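Local atomic coordinates of dihydroorotase (Campylobacter jejuni subsp. jejuni, PDB entry 3PNU), a protein that probably catalyses the reversible, zinc-dependent cyclization of N-carbamoyl-L-aspartate to dihydroorotate, the third step of de novo UMP synthesis. Residues 32-37 with 187-192; 256-261 with 283-288; 133-138 with 177-182; 152-157 with 171-176. All blocks are in the same frame, centred on the assembly; numbering follows the deposited sequence.

Contact 1: 32-37 with 187-192; sequences DMHLHL and MEHITT. With ZN (zinc ion), chain D; ZN (zinc ion), chain C.
Two zinc ions lie where His-34 and His-189 converge, and metal bonds are the first kind of interaction here. His-34 and His-36 bind one zinc through their NE2 atoms, the HxH motif of amidohydrolases at the end of the first barrel strand; Asp-261 shares that metal. His-189 NE2 holds the second zinc at 2.0 Å, with His-155; carboxylated Lys-116 binds both ions, and a single water touches both. Between the rings the approach is oblique, planes at 53°, with His-34 CE1 3.5 Å from His-189 CD2. The hydrogen bonds lie behind the metals. His-34 ND1 donates to Glu-188 OE1 (2.8 Å, 161°) in its own ring plane but well above the carboxylate plane, and Thr-208 OG1 also bonds that oxygen. A bend at chi2 (-64°) folds the carboxylate back toward the imidazole. A second water bridges Glu-188 OE2 and Met-33 O. With ND1 donating to a carboxylate, the imidazole keeps NE2 for zinc, and the buried negative charge would be expected to strengthen it as a ligand.

Contact 2: 256-261 with 283-288; sequences VMFGSD and PVILPV. With ZN (zinc ion), chain D.
Ser-260 OG is gripped by several groups outside the two segments, bonding to Asp-32 OD2, to the carbonyl oxygen of His-34 and to the backbone N of Ser-262. Those bonds hold the hydroxyl on the strand side, while the CB of the same residue faces helix 285-296 and rests 3.7 Å from Ile-285 CD1. From that helix Ile-285 is the one residue that crosses to segment 256-261, and both its branches take part. CG2 approaches Phe-258 CZ at 3.4 Å, obliquely to the ring, whereas CD1 lies near the ring plane at the edge, 4.0 Å from CZ. With chi1 of -65°, CG2 is anti to the backbone N and turned to the ring, and the extended chi2 (162°) carries CD1 on to Ser-260. On one face of the phenyl ring, offset toward its rim, sits the backbone N of Ser-260. One residue beyond the serine, Asp-261 OD1 binds a zinc ion at 2.1 Å; this aspartate is the predicted active-site residue. The chemistry is thus split: apolar carbon packs on the helix side, and the polar grip on Ser-260 probably steadies the backbone next to the metal-binding Asp-261.

Contact 3: 133-138 with 177-182; sequences FDIEYL and AKHFPR
Ile-135 lays its side chain over one face of the His-179 imidazole, and this is the tight part of the contact. CG1 stands 3.9 Å from the ring centroid and only 2° off its normal, a CH-pi interaction centred almost exactly on the ring. The two methyls reach individual ring atoms: CD1 lies 3.9 Å from His-179 CG, and CG2 is equally close to CD2. Toward the interior, CD1 also meets Phe-180 CE2 at 4.0 Å, obliquely to the phenyl ring. A bent chain, with chi2 at -57°, lets the one methyl serve both aromatic residues. Phe-180 is buried and His-179 exposed, so the contact runs from the interior to the solvent with Ile-135 close to both. Even on the outer side the imidazole is steadied, since His-179 ND1 bonds the backbone oxygen of Lys-175, one turn back in its own helix. The solvent side of segment 133-138 is polar. Asp-134 is the N-cap of helix 135-147, its OD1 accepting from Tyr-137 N at 3.1 Å. In the fold, the first turn of helix 135-147 thereby packs on the last turn of helix 170-179, far from the metal site. Phe-180, just past the end of helix 170-179, also touches Leu-142 and Glu-143 farther along helix 135-147, joining two successive outer helices of the barrel.

Contact 4: 152-157 with 171-176; sequences LLVHGE and KIYEKL. With ZN (zinc ion), chain C.
Tyr-173 reaches from its helix to the strand end, where its OH lies 3.2 Å from Val-154 O. The valine meets the ring edge from the opposite direction, CB standing 3.6 Å from Tyr-173 CE1, and Gly-156 CA approaches obliquely. Having no side chain, the glycine leaves room for the hydroxyl, which a water at 2.7 Å from Tyr-173 OH ties, weakly, to Gly-156 N. Gly-156 centres an inverse gamma turn, and the residues flanking it form the next shell. His-155 points away from the helix, its ND1 binding a zinc ion at 2.1 Å, while NE2 donates to Glu-157 OE1 (2.9 Å, 166°). This bond lies in the imidazole plane and on the anti side of the carboxylate but tilted out of its plane, fixing the ring's rotation at the metal, which His-189 also binds. Farther out, Phe-169 meets the tyrosine ring edge-to-face. The contact joins the first strand and the helix of the beta-alpha-beta unit 152-154, 170-179 and 185-187, with Tyr-173 also touching Ile-185 and Met-187 of the parallel strand that follows.

Contacts 1 and 2 lie by the binuclear zinc centre of a TIM barrel, and contacts 4 and 3 lead from it to the outer helices. Contacts 1 and 2, with centres about 10 Å apart, share one zinc, and His-34 O lies 2.7 Å from Asp-261 N, probably a hydrogen bond. Contacts 1 and 4 share the other zinc, and Glu-188 N probably bonds Val-154 O at 3.1 Å, tying the ends of neighbouring strands together. The metal-bridging water belongs to contacts 1, 2 and 4. Contact 3 uses the same helix 170-179 as contact 4, and Phe-133 O lies 2.6 Å from Lys-175 NZ, probably a hydrogen bond; the centre of contact 3 is about 22 Å from that of contact 1.

Contact 1: 32-37 with 187-192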
loop_
_atom_site.group_PDB
_atom_site.type_symbol
_atom_site.label_atom_id
_atom_site.label_comp_id
_atom_site.label_asym_id
_atom_site.label_seq_id
_atom_site.Cartn_x
_atom_site.Cartn_y
_atom_site.Cartn_z
ATOM N N ASP A 32 -1.760 27.473 -7.258
ATOM C CA ASP A 32 -1.811 26.022 -7.149
ATOM C C ASP A 32 -1.430 25.534 -8.525
ATOM O O ASP A 32 -2.250 25.567 -9.449
ATOM C CB ASP A 32 -3.186 25.486 -6.729
ATOM C CG ASP A 32 -3.201 23.930 -6.634
ATOM O OD1 ASP A 32 -2.235 23.287 -7.106
ATOM O OD2 ASP A 32 -4.165 23.349 -6.093
ATOM N N MET A 33 -0.182 25.082 -8.676
ATOM C CA MET A 33 0.318 24.663 -10.011
ATOM C C MET A 33 -0.020 23.243 -10.471
ATOM O O MET A 33 0.520 22.776 -11.483
ATOM C CB MET A 33 1.821 24.918 -10.109
ATOM C CG MET A 33 2.197 26.382 -9.792
ATOM S SD MET A 33 1.402 27.605 -10.875
ATOM C CE MET A 33 2.231 27.335 -12.440
ATOM N N HIS A 34 -0.923 22.565 -9.765
ATOM C CA HIS A 34 -1.345 21.222 -10.174
ATOM C C HIS A 34 -2.708 20.919 -9.554
ATOM O O HIS A 34 -2.771 20.506 -8.412
ATOM C CB HIS A 34 -0.305 20.170 -9.726
ATOM C CG HIS A 34 -0.546 18.806 -10.284
ATOM N ND1 HIS A 34 0.355 18.172 -11.115
ATOM C CD2 HIS A 34 -1.597 17.957 -10.153
ATOM C CE1 HIS A 34 -0.123 16.985 -11.453
ATOM N NE2 HIS A 34 -1.308 16.831 -10.887
ATOM N N LEU A 35 -3.785 21.084 -10.313
ATOM C CA LEU A 35 -5.125 20.912 -9.765
ATOM C C LEU A 35 -6.092 20.193 -10.681
ATOM O O LEU A 35 -6.108 20.429 -11.875
ATOM C CB LEU A 35 -5.713 22.308 -9.461
ATOM C CG LEU A 35 -7.086 22.454 -8.765
ATOM C CD1 LEU A 35 -7.115 21.704 -7.433
ATOM C CD2 LEU A 35 -7.432 23.950 -8.536
ATOM N N HIS A 36 -6.913 19.322 -10.093
ATOM C CA HIS A 36 -7.976 18.601 -10.830
ATOM C C HIS A 36 -9.338 19.138 -10.402
ATOM O O HIS A 36 -9.687 19.077 -9.225
ATOM C CB HIS A 36 -7.907 17.099 -10.555
ATOM C CG HIS A 36 -6.683 16.455 -11.102
ATOM N ND1 HIS A 36 -6.582 16.044 -12.417
ATOM C CD2 HIS A 36 -5.500 16.168 -10.522
ATOM C CE1 HIS A 36 -5.381 15.532 -12.617
ATOM N NE2 HIS A 36 -4.709 15.595 -11.483
ATOM N N LEU A 37 -10.093 19.675 -11.357
ATOM C CA LEU A 37 -11.425 20.249 -11.089
ATOM C C LEU A 37 -12.566 19.416 -11.681
ATOM O O LEU A 37 -13.743 19.772 -11.554
ATOM C CB LEU A 37 -11.517 21.663 -11.676
ATOM C CG LEU A 37 -10.708 22.778 -11.030
ATOM C CD1 LEU A 37 -10.908 24.093 -11.815
ATOM C CD2 LEU A 37 -11.101 22.932 -9.576
ATOM N N MET A 187 8.620 18.277 -13.559
ATOM C CA MET A 187 8.396 16.979 -12.956
ATOM C C MET A 187 7.273 17.178 -11.928
ATOM O O MET A 187 7.517 17.666 -10.825
ATOM C CB MET A 187 9.683 16.500 -12.263
ATOM C CG MET A 187 10.898 16.407 -13.199
ATOM S SD MET A 187 12.381 15.688 -12.461
ATOM C CE MET A 187 12.699 16.838 -11.135
ATOM N N GLU A 188 6.041 16.838 -12.293
ATOM C CA GLU A 188 4.904 17.020 -11.376
ATOM C C GLU A 188 4.941 16.129 -10.172
ATOM O O GLU A 188 5.533 15.044 -10.200
ATOM C CB GLU A 188 3.583 16.807 -12.104
ATOM C CG GLU A 188 3.319 17.854 -13.173
ATOM C CD GLU A 188 3.174 19.270 -12.596
ATOM O OE1 GLU A 188 2.829 19.439 -11.385
ATOM O OE2 GLU A 188 3.399 20.211 -13.378
ATOM N N HIS A 189 4.271 16.588 -9.110
ATOM C CA HIS A 189 4.207 15.890 -7.818
ATOM C C HIS A 189 5.358 14.920 -7.549
ATOM O O HIS A 189 5.171 13.709 -7.512
ATOM C CB HIS A 189 2.881 15.174 -7.642
ATOM C CG HIS A 189 2.436 14.402 -8.840
ATOM N ND1 HIS A 189 3.207 13.427 -9.428
ATOM C CD2 HIS A 189 1.270 14.429 -9.531
ATOM C CE1 HIS A 189 2.552 12.915 -10.459
ATOM N NE2 HIS A 189 1.368 13.495 -10.530
ATOM N N ILE A 190 6.555 15.445 -7.362
ATOM C CA ILE A 190 7.674 14.557 -7.086
ATOM C C ILE A 190 7.524 14.012 -5.685
ATOM O O ILE A 190 7.001 14.691 -4.781
ATOM C CB ILE A 190 9.024 15.199 -7.290
ATOM C CG1 ILE A 190 9.256 16.383 -6.333
ATOM C CG2 ILE A 190 9.166 15.646 -8.760
ATOM C CD1 ILE A 190 10.760 16.864 -6.327
ATOM N N THR A 191 7.980 12.779 -5.512
ATOM C CA THR A 191 7.843 12.066 -4.260
ATOM C C THR A 191 9.067 11.283 -3.829
ATOM O O THR A 191 8.992 10.545 -2.875
ATOM C CB THR A 191 6.727 11.048 -4.418
ATOM O OG1 THR A 191 7.101 10.104 -5.433
ATOM C CG2 THR A 191 5.398 11.755 -4.823
ATOM N N THR A 192 10.180 11.439 -4.527
ATOM C CA THR A 192 11.375 10.687 -4.233
ATOM C C THR A 192 12.610 11.558 -4.114
ATOM O O THR A 192 12.718 12.631 -4.724
ATOM C CB THR A 192 11.699 9.721 -5.385
ATOM O OG1 THR A 192 11.959 10.478 -6.575
ATOM C CG2 THR A 192 10.550 8.724 -5.638
HETATM ZN ZN ZN D . -2.561 15.149 -11.135
HETATM ZN ZN ZN C . -0.199 13.076 -11.773
HETATM O O HOH W 1 2.774 22.737 -13.002
HETATM O O HOH W 2 -1.479 13.205 -10.212
#

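Contact 2: 256-261 with 283-288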
loop_
_atom_site.group_PDB
_atom_site.type_symbol
_atom_site.label_atom_id
_atom_site.label_comp_id
_atom_site.label_asym_id
_atom_site.label_seq_id
_atom_site.Cartn_x
_atom_site.Cartn_y
_atom_site.Cartn_z
ATOM N N VAL A 256 11.265 24.728 -7.408
ATOM C CA VAL A 256 10.165 23.963 -6.862
ATOM C C VAL A 256 8.971 24.895 -6.658
ATOM O O VAL A 256 9.139 26.033 -6.229
ATOM C CB VAL A 256 10.562 23.267 -5.571
ATOM C CG1 VAL A 256 9.331 22.853 -4.793
ATOM C CG2 VAL A 256 11.456 22.063 -5.889
ATOM N N MET A 257 7.780 24.413 -6.993
ATOM C CA MET A 257 6.551 25.191 -6.895
ATOM C C MET A 257 5.505 24.341 -6.222
ATOM O O MET A 257 5.508 23.130 -6.365
ATOM C CB MET A 257 6.043 25.526 -8.293
ATOM C CG MET A 257 6.952 26.422 -9.116
ATOM S SD MET A 257 6.578 26.356 -10.884
ATOM C CE MET A 257 7.370 24.832 -11.376
ATOM N N PHE A 258 4.597 24.952 -5.480
ATOM C CA PHE A 258 3.559 24.168 -4.863
ATOM C C PHE A 258 2.521 23.781 -5.899
ATOM O O PHE A 258 2.101 24.602 -6.713
ATOM C CB PHE A 258 2.894 24.906 -3.721
ATOM C CG PHE A 258 1.662 24.239 -3.249
ATOM C CD1 PHE A 258 1.739 23.123 -2.460
ATOM C CD2 PHE A 258 0.425 24.717 -3.618
ATOM C CE1 PHE A 258 0.583 22.483 -2.029
ATOM C CE2 PHE A 258 -0.728 24.091 -3.188
ATOM C CZ PHE A 258 -0.638 22.965 -2.401
ATOM N N GLY A 259 2.156 22.505 -5.870
ATOM C CA GLY A 259 1.145 21.910 -6.752
ATOM C C GLY A 259 0.454 20.877 -5.875
ATOM O O GLY A 259 1.070 19.902 -5.460
ATOM N N SER A 260 -0.822 21.082 -5.588
ATOM C CA SER A 260 -1.523 20.215 -4.647
ATOM C C SER A 260 -1.866 18.847 -5.167
ATOM O O SER A 260 -1.976 17.917 -4.419
ATOM C CB SER A 260 -2.857 20.855 -4.265
ATOM O OG SER A 260 -3.744 20.842 -5.395
ATOM N N ASP A 261 -2.069 18.758 -6.463
ATOM C CA ASP A 261 -2.593 17.544 -7.080
ATOM C C ASP A 261 -3.904 17.182 -6.362
ATOM O O ASP A 261 -4.204 16.012 -6.196
ATOM C CB ASP A 261 -1.599 16.377 -7.043
ATOM C CG ASP A 261 -2.041 15.194 -7.909
ATOM O OD1 ASP A 261 -2.652 15.378 -9.000
ATOM O OD2 ASP A 261 -1.743 14.063 -7.498
ATOM N N PRO A 283 -9.588 22.400 0.077
ATOM C CA PRO A 283 -10.086 23.189 1.206
ATOM C C PRO A 283 -9.158 23.413 2.377
ATOM O O PRO A 283 -9.395 24.305 3.149
ATOM C CB PRO A 283 -11.295 22.386 1.707
ATOM C CG PRO A 283 -11.391 21.167 0.827
ATOM C CD PRO A 283 -10.562 21.392 -0.372
ATOM N N VAL A 284 -8.101 22.640 2.514
ATOM C CA VAL A 284 -7.269 22.762 3.710
ATOM C C VAL A 284 -5.811 23.142 3.478
ATOM O O VAL A 284 -5.036 23.239 4.436
ATOM C CB VAL A 284 -7.339 21.420 4.497
ATOM C CG1 VAL A 284 -8.773 21.152 4.987
ATOM C CG2 VAL A 284 -6.866 20.232 3.616
ATOM N N ILE A 285 -5.448 23.409 2.220
ATOM C CA ILE A 285 -4.037 23.694 1.849
ATOM C C ILE A 285 -3.366 24.832 2.589
ATOM O O ILE A 285 -2.333 24.645 3.242
ATOM C CB ILE A 285 -3.905 24.039 0.354
ATOM C CG1 ILE A 285 -4.266 22.841 -0.516
ATOM C CG2 ILE A 285 -2.477 24.498 0.055
ATOM C CD1 ILE A 285 -4.577 23.190 -1.947
ATOM N N LEU A 286 -3.939 26.026 2.475
ATOM C CA LEU A 286 -3.324 27.199 3.084
ATOM C C LEU A 286 -3.100 27.071 4.570
ATOM O O LEU A 286 -1.975 27.279 5.047
ATOM C CB LEU A 286 -4.115 28.470 2.757
ATOM C CG LEU A 286 -4.064 28.846 1.277
ATOM C CD1 LEU A 286 -4.891 30.106 1.043
ATOM C CD2 LEU A 286 -2.610 29.032 0.838
ATOM N N PRO A 287 -4.149 26.724 5.316
ATOM C CA PRO A 287 -3.902 26.638 6.759
ATOM C C PRO A 287 -2.888 25.536 7.115
ATOM O O PRO A 287 -1.971 25.771 7.932
ATOM C CB PRO A 287 -5.302 26.380 7.352
ATOM C CG PRO A 287 -6.199 26.030 6.183
ATOM C CD PRO A 287 -5.572 26.574 4.954
ATOM N N VAL A 288 -3.014 24.363 6.481
ATOM C CA VAL A 288 -2.078 23.276 6.767
ATOM C C VAL A 288 -0.660 23.736 6.420
ATOM O O VAL A 288 0.250 23.576 7.235
ATOM C CB VAL A 288 -2.440 21.954 6.046
ATOM C CG1 VAL A 288 -1.468 20.839 6.483
ATOM C CG2 VAL A 288 -3.902 21.550 6.335
HETATM ZN ZN ZN D . -2.561 15.149 -11.135
HETATM O O HOH W 2 -1.479 13.205 -10.212
#

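Contact 3: 133-138 with 177-182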
loop_
_atom_site.group_PDB
_atom_site.type_symbol
_atom_site.label_atom_id
_atom_site.label_comp_id
_atom_site.label_asym_id
_atom_site.label_seq_id
_atom_site.Cartn_x
_atom_site.Cartn_y
_atom_site.Cartn_z
ATOM N N PHE A 133 8.624 6.786 -25.544
ATOM C CA PHE A 133 9.462 7.950 -25.343
ATOM C C PHE A 133 10.601 7.960 -26.354
ATOM O O PHE A 133 11.688 8.435 -26.087
ATOM C CB PHE A 133 9.954 8.035 -23.888
ATOM C CG PHE A 133 8.842 8.289 -22.900
ATOM C CD1 PHE A 133 8.452 9.583 -22.594
ATOM C CD2 PHE A 133 8.172 7.238 -22.307
ATOM C CE1 PHE A 133 7.422 9.824 -21.700
ATOM C CE2 PHE A 133 7.140 7.474 -21.407
ATOM C CZ PHE A 133 6.765 8.772 -21.105
ATOM N N ASP A 134 10.315 7.417 -27.529
ATOM C CA ASP A 134 11.241 7.398 -28.639
ATOM C C ASP A 134 11.515 8.855 -28.999
ATOM O O ASP A 134 10.577 9.636 -29.167
ATOM C CB ASP A 134 10.594 6.666 -29.821
ATOM C CG ASP A 134 11.437 6.726 -31.083
ATOM O OD1 ASP A 134 10.941 7.270 -32.100
ATOM O OD2 ASP A 134 12.599 6.270 -31.041
ATOM N N ILE A 135 12.785 9.229 -29.109
ATOM C CA ILE A 135 13.135 10.622 -29.401
ATOM C C ILE A 135 12.587 11.199 -30.713
ATOM O O ILE A 135 12.092 12.328 -30.703
ATOM C CB ILE A 135 14.645 10.865 -29.318
ATOM C CG1 ILE A 135 15.100 10.764 -27.859
ATOM C CG2 ILE A 135 14.992 12.245 -29.849
ATOM C CD1 ILE A 135 14.376 11.733 -26.929
ATOM N N GLU A 136 12.648 10.457 -31.824
ATOM C CA GLU A 136 12.132 10.993 -33.091
ATOM C C GLU A 136 10.615 11.113 -33.100
ATOM O O GLU A 136 10.060 12.063 -33.635
ATOM C CB GLU A 136 12.652 10.205 -34.299
ATOM C CG GLU A 136 14.166 10.410 -34.494
ATOM C CD GLU A 136 14.568 11.886 -34.740
ATOM O OE1 GLU A 136 13.893 12.576 -35.541
ATOM O OE2 GLU A 136 15.576 12.347 -34.143
ATOM N N TYR A 137 9.951 10.149 -32.499
ATOM C CA TYR A 137 8.506 10.173 -32.400
ATOM C C TYR A 137 8.010 11.472 -31.702
ATOM O O TYR A 137 7.041 12.083 -32.127
ATOM C CB TYR A 137 8.082 8.933 -31.636
ATOM C CG TYR A 137 6.623 8.802 -31.344
ATOM C CD1 TYR A 137 5.731 8.387 -32.333
ATOM C CD2 TYR A 137 6.133 9.039 -30.060
ATOM C CE1 TYR A 137 4.376 8.244 -32.060
ATOM C CE2 TYR A 137 4.782 8.896 -29.773
ATOM C CZ TYR A 137 3.908 8.497 -30.777
ATOM O OH TYR A 137 2.566 8.352 -30.498
ATOM N N LEU A 138 8.701 11.895 -30.646
ATOM C CA LEU A 138 8.324 13.098 -29.915
ATOM C C LEU A 138 9.025 14.372 -30.402
ATOM O O LEU A 138 8.606 15.465 -30.065
ATOM C CB LEU A 138 8.664 12.919 -28.430
ATOM C CG LEU A 138 7.962 11.792 -27.681
ATOM C CD1 LEU A 138 8.634 11.561 -26.337
ATOM C CD2 LEU A 138 6.466 12.078 -27.522
ATOM N N ALA A 177 15.640 15.959 -21.061
ATOM C CA ALA A 177 16.334 17.212 -20.729
ATOM C C ALA A 177 17.548 17.434 -21.615
ATOM O O ALA A 177 17.806 18.561 -22.055
ATOM C CB ALA A 177 16.752 17.220 -19.305
ATOM N N LYS A 178 18.302 16.368 -21.858
ATOM C CA LYS A 178 19.508 16.453 -22.675
ATOM C C LYS A 178 19.176 16.688 -24.151
ATOM O O LYS A 178 19.839 17.470 -24.814
ATOM C CB LYS A 178 20.357 15.196 -22.502
ATOM C CG LYS A 178 20.880 15.044 -21.089
ATOM C CD LYS A 178 21.938 13.947 -20.935
ATOM C CE LYS A 178 21.396 12.561 -21.127
ATOM N NZ LYS A 178 22.495 11.560 -20.925
ATOM N N HIS A 179 18.143 16.013 -24.644
ATOM C CA HIS A 179 17.729 16.136 -26.022
ATOM C C HIS A 179 16.937 17.402 -26.293
ATOM O O HIS A 179 16.882 17.837 -27.424
ATOM C CB HIS A 179 16.892 14.936 -26.453
ATOM C CG HIS A 179 17.691 13.718 -26.806
ATOM N ND1 HIS A 179 18.014 12.736 -25.891
ATOM C CD2 HIS A 179 18.211 13.310 -27.988
ATOM C CE1 HIS A 179 18.706 11.782 -26.489
ATOM N NE2 HIS A 179 18.838 12.105 -27.762
ATOM N N PHE A 180 16.318 17.995 -25.280
ATOM C CA PHE A 180 15.515 19.204 -25.488
ATOM C C PHE A 180 15.888 20.221 -24.424
ATOM O O PHE A 180 15.080 20.555 -23.578
ATOM C CB PHE A 180 14.034 18.851 -25.445
ATOM C CG PHE A 180 13.629 17.821 -26.476
ATOM C CD1 PHE A 180 13.386 18.189 -27.792
ATOM C CD2 PHE A 180 13.498 16.490 -26.136
ATOM C CE1 PHE A 180 13.025 17.244 -28.736
ATOM C CE2 PHE A 180 13.133 15.558 -27.067
ATOM C CZ PHE A 180 12.897 15.930 -28.370
ATOM N N PRO A 181 17.114 20.742 -24.495
ATOM C CA PRO A 181 17.655 21.601 -23.460
ATOM C C PRO A 181 17.031 22.969 -23.283
ATOM O O PRO A 181 17.292 23.606 -22.265
ATOM C CB PRO A 181 19.142 21.720 -23.828
ATOM C CG PRO A 181 19.193 21.464 -25.307
ATOM C CD PRO A 181 18.017 20.613 -25.659
ATOM N N ARG A 182 16.225 23.421 -24.235
ATOM C CA ARG A 182 15.567 24.714 -24.108
ATOM C C ARG A 182 14.106 24.531 -23.732
ATOM O O ARG A 182 13.362 25.498 -23.644
ATOM C CB ARG A 182 15.687 25.521 -25.408
ATOM C CG ARG A 182 17.139 25.761 -25.841
ATOM C CD ARG A 182 17.228 26.483 -27.184
ATOM N NE ARG A 182 16.392 25.855 -28.214
ATOM C CZ ARG A 182 16.720 24.780 -28.937
ATOM N NH1 ARG A 182 17.881 24.149 -28.750
ATOM N NH2 ARG A 182 15.857 24.321 -29.845
#

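Contact 4: 152-157 with 171-176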
loop_
_atom_site.group_PDB
_atom_site.type_symbol
_atom_site.label_atom_id
_atom_site.label_comp_id
_atom_site.label_asym_id
_atom_site.label_seq_id
_atom_site.Cartn_x
_atom_site.Cartn_y
_atom_site.Cartn_z
ATOM N N LEU A 152 6.400 21.524 -20.717
ATOM C CA LEU A 152 5.918 20.139 -20.671
ATOM C C LEU A 152 5.812 19.745 -19.192
ATOM O O LEU A 152 6.826 19.747 -18.464
ATOM C CB LEU A 152 6.871 19.187 -21.407
ATOM C CG LEU A 152 6.462 17.697 -21.513
ATOM C CD1 LEU A 152 5.278 17.478 -22.463
ATOM C CD2 LEU A 152 7.612 16.834 -21.945
ATOM N N LEU A 153 4.579 19.471 -18.758
ATOM C CA LEU A 153 4.267 19.054 -17.414
ATOM C C LEU A 153 4.136 17.535 -17.535
ATOM O O LEU A 153 3.449 17.044 -18.433
ATOM C CB LEU A 153 2.932 19.678 -16.952
ATOM C CG LEU A 153 2.696 21.148 -17.343
ATOM C CD1 LEU A 153 1.344 21.628 -16.798
ATOM C CD2 LEU A 153 3.848 22.088 -16.900
ATOM N N VAL A 154 4.769 16.782 -16.647
ATOM C CA VAL A 154 4.769 15.333 -16.782
ATOM C C VAL A 154 4.416 14.594 -15.520
ATOM O O VAL A 154 4.848 14.963 -14.449
ATOM C CB VAL A 154 6.215 14.904 -17.182
ATOM C CG1 VAL A 154 6.367 13.386 -17.313
ATOM C CG2 VAL A 154 6.624 15.622 -18.476
ATOM N N HIS A 155 3.598 13.554 -15.643
ATOM C CA HIS A 155 3.303 12.667 -14.518
ATOM C C HIS A 155 4.401 11.608 -14.671
ATOM O O HIS A 155 4.295 10.706 -15.500
ATOM C CB HIS A 155 1.908 12.059 -14.644
ATOM C CG HIS A 155 1.573 11.102 -13.540
ATOM N ND1 HIS A 155 0.596 11.352 -12.602
ATOM C CD2 HIS A 155 2.129 9.917 -13.192
ATOM C CE1 HIS A 155 0.538 10.349 -11.744
ATOM N NE2 HIS A 155 1.463 9.467 -12.076
ATOM N N GLY A 156 5.473 11.738 -13.900
ATOM C CA GLY A 156 6.656 10.863 -14.029
ATOM C C GLY A 156 6.663 9.503 -13.335
ATOM O O GLY A 156 7.251 9.338 -12.279
ATOM N N GLU A 157 6.033 8.519 -13.959
ATOM C CA GLU A 157 5.992 7.160 -13.429
ATOM C C GLU A 157 5.970 6.161 -14.546
ATOM O O GLU A 157 5.267 6.363 -15.540
ATOM C CB GLU A 157 4.739 6.903 -12.592
ATOM C CG GLU A 157 4.754 7.491 -11.227
ATOM C CD GLU A 157 3.600 6.990 -10.366
ATOM O OE1 GLU A 157 2.415 7.125 -10.759
ATOM O OE2 GLU A 157 3.891 6.476 -9.285
ATOM N N LYS A 171 15.491 8.310 -15.609
ATOM C CA LYS A 171 16.301 8.210 -16.836
ATOM C C LYS A 171 15.553 8.832 -17.988
ATOM O O LYS A 171 16.177 9.379 -18.876
ATOM C CB LYS A 171 16.674 6.744 -17.170
ATOM C CG LYS A 171 15.472 5.875 -17.585
ATOM C CD LYS A 171 15.712 4.379 -17.275
ATOM C CE LYS A 171 14.402 3.617 -17.245
ATOM N NZ LYS A 171 14.460 2.495 -16.302
ATOM N N ILE A 172 14.223 8.752 -17.976
ATOM C CA ILE A 172 13.430 9.376 -19.026
ATOM C C ILE A 172 13.505 10.918 -18.942
ATOM O O ILE A 172 13.832 11.580 -19.922
ATOM C CB ILE A 172 11.988 8.902 -18.989
ATOM C CG1 ILE A 172 11.952 7.401 -19.291
ATOM C CG2 ILE A 172 11.144 9.676 -20.003
ATOM C CD1 ILE A 172 10.619 6.782 -19.125
ATOM N N TYR A 173 13.207 11.496 -17.785
ATOM C CA TYR A 173 13.344 12.934 -17.626
ATOM C C TYR A 173 14.740 13.410 -18.023
ATOM O O TYR A 173 14.912 14.510 -18.523
ATOM C CB TYR A 173 13.182 13.363 -16.166
ATOM C CG TYR A 173 11.798 13.488 -15.682
ATOM C CD1 TYR A 173 10.852 14.245 -16.399
ATOM C CD2 TYR A 173 11.412 12.939 -14.463
ATOM C CE1 TYR A 173 9.573 14.391 -15.942
ATOM C CE2 TYR A 173 10.107 13.111 -13.984
ATOM C CZ TYR A 173 9.201 13.825 -14.726
ATOM O OH TYR A 173 7.916 13.991 -14.268
ATOM N N GLU A 174 15.735 12.587 -17.746
ATOM C CA GLU A 174 17.099 12.947 -18.027
ATOM C C GLU A 174 17.342 13.005 -19.540
ATOM O O GLU A 174 17.951 13.959 -20.027
ATOM C CB GLU A 174 18.055 11.974 -17.326
ATOM C CG GLU A 174 19.493 12.453 -17.298
ATOM C CD GLU A 174 20.371 11.709 -16.300
ATOM O OE1 GLU A 174 19.971 10.612 -15.841
ATOM O OE2 GLU A 174 21.463 12.236 -15.978
ATOM N N LYS A 175 16.839 12.030 -20.293
ATOM C CA LYS A 175 17.075 12.046 -21.724
ATOM C C LYS A 175 16.282 13.173 -22.399
ATOM O O LYS A 175 16.775 13.819 -23.325
ATOM C CB LYS A 175 16.825 10.693 -22.389
ATOM C CG LYS A 175 15.401 10.352 -22.717
ATOM C CD LYS A 175 15.358 9.090 -23.603
ATOM C CE LYS A 175 13.933 8.776 -24.018
ATOM N NZ LYS A 175 13.822 7.550 -24.848
ATOM N N LEU A 176 15.065 13.422 -21.937
ATOM C CA LEU A 176 14.295 14.507 -22.483
ATOM C C LEU A 176 15.000 15.829 -22.222
ATOM O O LEU A 176 14.968 16.721 -23.054
ATOM C CB LEU A 176 12.905 14.545 -21.884
ATOM C CG LEU A 176 12.009 13.373 -22.243
ATOM C CD1 LEU A 176 10.656 13.529 -21.597
ATOM C CD2 LEU A 176 11.860 13.261 -23.754
HETATM ZN ZN ZN C . -0.199 13.076 -11.773
HETATM O O HOH W 3 7.021 13.309 -11.862
HETATM O O HOH W 2 -1.479 13.205 -10.212
#